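Local coordinates for mitochondrial RNA-binding protein 2 (Trypanosoma brucei, PDB 2GIA) that binds guide RNA in a complex with its partner MRP1 and serves RNA matchmaking in mitochondrial RNA editing, at residues L176-F179 and L180-A183; A99-T102 and A103-L106. All coordinates share one frame; numbering follows the deposited sequence.

Overall arrangement
Interaction 1 spans about two turns within helix 170-187; interaction 2 takes in the approach to helix 101-109 and its first residues, and the centres of the two lie about 10 Å apart. The two helices pack directly: CD1 of L180 comes to 3.6 Å from CB of F105, and CB of L180 to 3.7 Å from CD2 of L106. Interaction 1 is the more buried and is fully helical, with four consecutive i to i+4 backbone bonds, a threonine hydroxyl bond and an arginine salt-bridged to an MRP1 chain. Interaction 2 is partly buried; its side chains touch chiefly through apolar atoms, and a water bridges A99 O and A103 N.

Interaction 1: residues L176-F179 and L180-A183; sequences LQRF and LTQA
T181 meets Q177 and R178, which precede it by about one turn of helix 170-187. Its CB rests 3.3 Å from O of Q177, and from there the branches part. With OG1 beside the backbone N (chi1 -70°), the hydroxyl donates to O of Q177 over 2.8 Å. The T181 amide N donates to the same oxygen at 2.9 Å, from the opposite face of the carbonyl plane, so two bonds grip it. The other branch, CG2, sits over one face of the R178 guanidinium, 3.9 Å from NH2. The arginine chain, bent at chi2 and chi3, lies alongside T181; its NH1 donates to OE1 of Q177 at 3.0 Å, in the carbonyl plane on a lone pair.

A threonine hydroxyl bonded to the carbonyl four residues earlier is a familiar feature of helices; here the helix is packed between strand 60-67 and helix 101-109 of its own chain and the MRP1 chains. NE of R178 forms a salt bridge with D144 of an MRP1 chain, while NE2 of Q177 hydrogen-bonds OE2 of E110. On the buried side, CG of L176 meets CD1 of L180 at 4.0 Å, and CD1 of F179 lies 4.2 Å from CD2 of L180; the F179 ring also meets F46 edge-to-face.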
# COMPACT_ATOMS: atom_id res chain seq x y z
N LEU D 176 -2.56 -11.50 7.98
CA LEU D 176 -3.62 -10.83 8.74
C LEU D 176 -3.36 -9.31 8.77
O LEU D 176 -4.30 -8.53 8.65
CB LEU D 176 -3.68 -11.40 10.18
CG LEU D 176 -4.75 -10.77 11.09
CD1 LEU D 176 -6.16 -11.10 10.56
CD2 LEU D 176 -4.56 -11.29 12.52
N GLN D 177 -2.10 -8.88 8.92
CA GLN D 177 -1.83 -7.45 8.95
C GLN D 177 -2.21 -6.79 7.61
O GLN D 177 -2.79 -5.71 7.59
CB GLN D 177 -0.34 -7.19 9.32
CG GLN D 177 0.04 -5.70 9.79
CD GLN D 177 0.11 -4.67 8.64
OE1 GLN D 177 0.37 -5.03 7.50
NE2 GLN D 177 -0.08 -3.37 8.96
N ARG D 178 -1.88 -7.43 6.48
CA ARG D 178 -2.23 -6.83 5.17
C ARG D 178 -3.75 -6.87 4.95
O ARG D 178 -4.34 -5.94 4.39
CB ARG D 178 -1.51 -7.56 4.01
CG ARG D 178 0.04 -7.49 4.11
CD ARG D 178 0.53 -6.07 4.52
NE ARG D 178 0.15 -4.99 3.58
CZ ARG D 178 0.19 -3.68 3.87
NH1 ARG D 178 0.57 -3.27 5.09
NH2 ARG D 178 -0.07 -2.77 2.93
N PHE D 179 -4.37 -7.97 5.36
CA PHE D 179 -5.81 -8.11 5.21
C PHE D 179 -6.54 -7.00 5.98
O PHE D 179 -7.41 -6.34 5.43
CB PHE D 179 -6.28 -9.48 5.72
CG PHE D 179 -7.79 -9.66 5.63
CD1 PHE D 179 -8.60 -9.37 6.73
CD2 PHE D 179 -8.38 -10.12 4.47
CE1 PHE D 179 -9.98 -9.55 6.66
CE2 PHE D 179 -9.76 -10.31 4.37
CZ PHE D 179 -10.57 -10.03 5.47
N LEU D 180 -6.18 -6.82 7.25
CA LEU D 180 -6.79 -5.78 8.07
C LEU D 180 -6.46 -4.41 7.50
O LEU D 180 -7.28 -3.48 7.56
CB LEU D 180 -6.28 -5.85 9.52
CG LEU D 180 -6.80 -7.11 10.25
CD1 LEU D 180 -6.29 -7.13 11.64
CD2 LEU D 180 -8.35 -7.15 10.23
N THR D 181 -5.25 -4.24 6.99
CA THR D 181 -4.89 -2.93 6.37
C THR D 181 -5.84 -2.65 5.20
O THR D 181 -6.37 -1.52 5.07
CB THR D 181 -3.44 -2.94 5.91
OG1 THR D 181 -2.60 -2.93 7.09
CG2 THR D 181 -3.11 -1.67 5.04
N GLN D 182 -6.05 -3.65 4.33
CA GLN D 182 -7.00 -3.46 3.20
C GLN D 182 -8.42 -3.24 3.75
O GLN D 182 -9.12 -2.35 3.28
CB GLN D 182 -7.04 -4.70 2.30
CG GLN D 182 -5.75 -4.87 1.49
CD GLN D 182 -5.72 -3.91 0.32
OE1 GLN D 182 -6.42 -4.09 -0.68
NE2 GLN D 182 -4.94 -2.88 0.44
N ALA D 183 -8.87 -4.03 4.73
CA ALA D 183 -10.24 -3.82 5.24
C ALA D 183 -10.43 -2.39 5.78
O ALA D 183 -11.47 -1.74 5.51
CB ALA D 183 -10.59 -4.86 6.33

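Interaction 2: residues A99-T102 and A103-L106; sequences AVYT and ARFL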
# COMPACT_ATOMS: atom_id res chain seq x y z
N ALA D 99 -16.08 -2.93 13.24
CA ALA D 99 -15.02 -2.13 12.67
C ALA D 99 -14.07 -1.50 13.67
O ALA D 99 -12.89 -1.33 13.38
CB ALA D 99 -15.60 -1.05 11.77
N VAL D 100 -14.56 -1.17 14.86
CA VAL D 100 -13.69 -0.55 15.85
C VAL D 100 -12.52 -1.44 16.26
O VAL D 100 -11.48 -0.92 16.70
CB VAL D 100 -14.49 -0.13 17.11
CG1 VAL D 100 -15.08 -1.36 17.79
CG2 VAL D 100 -13.59 0.63 18.07
N TYR D 101 -12.65 -2.76 16.16
CA TYR D 101 -11.54 -3.63 16.54
C TYR D 101 -10.39 -3.68 15.51
O TYR D 101 -9.32 -4.16 15.82
CB TYR D 101 -12.03 -5.07 16.73
CG TYR D 101 -12.69 -5.32 18.05
CD1 TYR D 101 -11.95 -5.25 19.24
CD2 TYR D 101 -14.06 -5.57 18.13
CE1 TYR D 101 -12.55 -5.41 20.49
CE2 TYR D 101 -14.68 -5.74 19.39
CZ TYR D 101 -13.92 -5.65 20.56
OH TYR D 101 -14.50 -5.79 21.80
N THR D 102 -10.60 -3.21 14.29
CA THR D 102 -9.53 -3.34 13.30
C THR D 102 -8.23 -2.71 13.74
O THR D 102 -7.15 -3.36 13.73
CB THR D 102 -9.97 -2.78 11.96
OG1 THR D 102 -11.20 -3.43 11.61
CG2 THR D 102 -8.90 -3.08 10.84
N ALA D 103 -8.31 -1.44 14.12
CA ALA D 103 -7.13 -0.73 14.56
C ALA D 103 -6.52 -1.35 15.82
O ALA D 103 -5.30 -1.26 16.00
CB ALA D 103 -7.47 0.77 14.79
N ARG D 104 -7.32 -1.98 16.69
CA ARG D 104 -6.76 -2.60 17.92
C ARG D 104 -5.97 -3.86 17.61
O ARG D 104 -4.97 -4.13 18.26
CB ARG D 104 -7.86 -2.96 18.94
CG ARG D 104 -8.51 -1.67 19.52
CD ARG D 104 -9.60 -2.01 20.55
NE ARG D 104 -10.23 -0.81 21.09
CZ ARG D 104 -9.85 -0.19 22.21
NH1 ARG D 104 -8.83 -0.64 22.95
NH2 ARG D 104 -10.52 0.89 22.60
N PHE D 105 -6.44 -4.65 16.64
CA PHE D 105 -5.69 -5.82 16.20
C PHE D 105 -4.43 -5.33 15.48
O PHE D 105 -3.35 -5.88 15.69
CB PHE D 105 -6.53 -6.66 15.24
CG PHE D 105 -7.38 -7.72 15.96
CD1 PHE D 105 -6.95 -9.04 16.00
CD2 PHE D 105 -8.55 -7.37 16.60
CE1 PHE D 105 -7.72 -10.02 16.70
CE2 PHE D 105 -9.34 -8.33 17.29
CZ PHE D 105 -8.91 -9.64 17.33
N LEU D 106 -4.57 -4.30 14.64
CA LEU D 106 -3.39 -3.79 13.92
C LEU D 106 -2.36 -3.33 14.92
O LEU D 106 -1.14 -3.53 14.73
CB LEU D 106 -3.79 -2.62 12.95
CG LEU D 106 -4.46 -3.17 11.67
CD1 LEU D 106 -5.12 -2.01 10.89
CD2 LEU D 106 -3.43 -3.90 10.77
O HOH W 1 -10.60 0.32 13.72
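The carbonyls of Y101 and T102 accept from the amides of F105 and L106, and both bonds are nearly straight. Y101 O lies 3.0 Å from F105 N; T102 O is 2.9 Å from L106 N. That first carbonyl oxygen, Y101 O, also lies at the edge of the F105 ring, near its plane, 3.4 Å from CD2, and the same F105 CD2 touches CB of Y101 at 4.2 Å. T102 and L106 point the same way, side by side, CG2 of T102 meeting CD1 of L106 at 3.9 Å. The threonine methyl reaches it because CG2 stands opposite the backbone N, which turns OG1 (chi1 -54°) back beside that N, on the side of A99. The extended R104 chain runs past the tyrosine ring, its CD 4.2 Å from CD1 of Y101. A water accepts from A103 N at 2.9 Å and donates to A99 O, which also accepts from T102 N. Beyond the segments, Y101 packs on V118 and F105 on V116, V118 and F127. Helix 101-109, entered here, links the sheet ending in strand 89-97 to the one beginning with strand 116-119 and packs on helix 170-187, consistent with the PC4-like (Whirly) fold of two four-stranded antiparallel sheets with helices.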